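Local atomic coordinates of hypothetical conserved protein (Geobacillus kaustophilus, PDB entry 2PCS), a protein that is of unknown function but belongs to the CoxG family of the Bet v 1-like clan and probably binds a small ligand in the cavity between its curved sheet and long helix. Residues 19-24 and 144-149. Residues are numbered along the deposited sequence; the frame is centred on the assembly and turned at random.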
loop_
_atom_site.group_PDB
_atom_site.type_symbol
_atom_site.label_atom_id
_atom_site.label_comp_id
_atom_site.label_asym_id
_atom_site.label_seq_id
_atom_site.Cartn_x
_atom_site.Cartn_y
_atom_site.Cartn_z
ATOM N N TRP A 19 -1.788 5.465 -12.648
ATOM C CA TRP A 19 -0.449 4.885 -12.735
ATOM C C TRP A 19 0.692 5.896 -12.417
ATOM O O TRP A 19 1.642 5.564 -11.675
ATOM C CB TRP A 19 -0.240 4.230 -14.089
ATOM C CG TRP A 19 1.097 3.632 -14.236
ATOM C CD1 TRP A 19 2.242 4.246 -14.730
ATOM C CD2 TRP A 19 1.468 2.292 -13.892
ATOM N NE1 TRP A 19 3.290 3.351 -14.701
ATOM C CE2 TRP A 19 2.845 2.148 -14.203
ATOM C CE3 TRP A 19 0.773 1.200 -13.344
ATOM C CZ2 TRP A 19 3.540 0.952 -13.980
ATOM C CZ3 TRP A 19 1.452 0.007 -13.174
ATOM C CH2 TRP A 19 2.827 -0.110 -13.474
ATOM N N SER A 20 0.593 7.110 -12.933
ATOM C CA SER A 20 1.625 8.118 -12.637
ATOM C C SER A 20 1.683 8.562 -11.151
ATOM O O SER A 20 2.751 8.965 -10.707
ATOM C CB SER A 20 1.488 9.363 -13.522
ATOM O OG SER A 20 0.540 10.241 -12.950
ATOM N N LYS A 21 0.560 8.495 -10.413
ATOM C CA LYS A 21 0.608 8.749 -8.953
ATOM C C LYS A 21 1.215 7.580 -8.212
ATOM O O LYS A 21 2.063 7.752 -7.323
ATOM C CB LYS A 21 -0.759 9.089 -8.352
ATOM C CG LYS A 21 -1.280 10.476 -8.730
ATOM C CD LYS A 21 -0.285 11.607 -8.478
ATOM C CE LYS A 21 -0.614 12.870 -9.336
ATOM N NZ LYS A 21 0.319 14.048 -9.066
ATOM N N LEU A 22 0.800 6.380 -8.604
ATOM C CA LEU A 22 1.247 5.188 -7.946
ATOM C C LEU A 22 2.759 4.931 -8.134
ATOM O O LEU A 22 3.379 4.201 -7.353
ATOM C CB LEU A 22 0.414 4.011 -8.442
ATOM C CG LEU A 22 -1.053 3.931 -8.030
ATOM C CD1 LEU A 22 -1.709 2.819 -8.781
ATOM C CD2 LEU A 22 -1.220 3.732 -6.495
ATOM N N MET A 23 3.347 5.496 -9.185
ATOM C CA MET A 23 4.761 5.268 -9.478
ATOM C C MET A 23 5.654 6.441 -9.057
ATOM O O MET A 23 6.870 6.389 -9.225
ATOM C CB MET A 23 4.968 4.946 -10.966
ATOM C CG MET A 23 4.357 3.656 -11.401
ATOM S SD MET A 23 5.065 2.183 -10.644
ATOM C CE MET A 23 6.299 2.002 -11.898
ATOM N N ASP A 24 5.060 7.463 -8.458
ATOM C CA ASP A 24 5.793 8.661 -8.035
ATOM C C ASP A 24 6.205 8.592 -6.565
ATOM O O ASP A 24 5.361 8.829 -5.701
ATOM C CB ASP A 24 4.868 9.854 -8.206
ATOM C CG ASP A 24 5.598 11.178 -8.226
ATOM O OD1 ASP A 24 6.725 11.304 -7.677
ATOM O OD2 ASP A 24 5.010 12.118 -8.797
ATOM N N LYS A 144 -6.986 12.034 -3.632
ATOM C CA LYS A 144 -6.800 13.450 -3.483
ATOM C C LYS A 144 -5.710 13.974 -4.391
ATOM O O LYS A 144 -5.880 15.015 -5.014
ATOM C CB LYS A 144 -6.488 13.825 -2.032
ATOM C CG LYS A 144 -5.615 15.080 -1.948
ATOM C CD LYS A 144 -5.227 15.461 -0.532
ATOM C CE LYS A 144 -4.855 16.956 -0.431
ATOM N NZ LYS A 144 -4.721 17.341 1.020
ATOM N N GLU A 145 -4.577 13.292 -4.467
ATOM C CA GLU A 145 -3.466 13.844 -5.248
ATOM C C GLU A 145 -3.740 13.756 -6.729
ATOM O O GLU A 145 -3.277 14.600 -7.489
ATOM C CB GLU A 145 -2.131 13.179 -4.900
ATOM C CG GLU A 145 -1.658 13.453 -3.467
ATOM C CD GLU A 145 -1.162 14.880 -3.230
ATOM O OE1 GLU A 145 -0.879 15.629 -4.193
ATOM O OE2 GLU A 145 -1.022 15.253 -2.049
ATOM N N ILE A 146 -4.494 12.727 -7.129
ATOM C CA ILE A 146 -5.033 12.615 -8.488
ATOM C C ILE A 146 -5.921 13.824 -8.759
ATOM O O ILE A 146 -5.697 14.531 -9.730
ATOM C CB ILE A 146 -5.856 11.324 -8.695
ATOM C CG1 ILE A 146 -4.955 10.086 -8.752
ATOM C CG2 ILE A 146 -6.695 11.411 -9.973
ATOM C CD1 ILE A 146 -5.721 8.769 -8.620
ATOM N N ALA A 147 -6.895 14.067 -7.871
ATOM C CA ALA A 147 -7.918 15.127 -8.045
ATOM C C ALA A 147 -7.316 16.483 -8.430
ATOM O O ALA A 147 -7.767 17.086 -9.417
ATOM C CB ALA A 147 -8.787 15.249 -6.805
ATOM N N LYS A 148 -6.319 16.938 -7.652
ATOM C CA LYS A 148 -5.437 18.060 -7.985
ATOM C C LYS A 148 -4.994 18.099 -9.456
ATOM O O LYS A 148 -5.172 19.098 -10.153
ATOM C CB LYS A 148 -4.151 17.967 -7.166
ATOM C CG LYS A 148 -4.169 18.662 -5.846
ATOM C CD LYS A 148 -2.811 18.471 -5.156
ATOM C CE LYS A 148 -2.913 18.774 -3.645
ATOM N NZ LYS A 148 -1.823 18.129 -2.820
ATOM N N SER A 149 -4.368 17.022 -9.915
ATOM C CA SER A 149 -3.757 17.009 -11.237
ATOM C C SER A 149 -4.775 16.928 -12.410
ATOM O O SER A 149 -6.009 17.072 -12.231
ATOM C CB SER A 149 -2.687 15.905 -11.294
ATOM O OG SER A 149 -1.636 16.159 -10.364
#
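Lys21 meets the end of helix 124-148 with its whole length, and its methylene stem and its ammonium tip do different work. The inner part is the close-packed one: CG of Lys21 lies 3.7 Å from CG1 of the buried Ile146, the two chains running slantwise to each other. A bend at the second torsion of Lys21 (chi2 -51°) redirects the outer carbons, so that CD passes CB of Glu145 at 4.3 Å and CE comes within 3.7 Å of the Glu145 carbonyl O. Ile27 of helix 25-31 touches both Lys21 and Glu145. In the helix-grip fold of the Bet v 1-like clan, a long C-terminal helix packs over a curved antiparallel sheet, and here the short helix 15-22 leans on the last turn of that helix through Lys21. Toward the exposed side the contact thins to one hydrogen bond, from NZ of Lys21 to OG of Ser149 at 3.2 Å. Replacing Lys21 with an alanine would probably leave the Ser149 hydroxyl without this donor and open a gap beside Ile146. Glu145 turns its carboxylate to Lys148, whose NZ forms a salt bridge with OE1 at 3.0 Å, while NZ of Lys21 stays 5.3 Å from that oxygen.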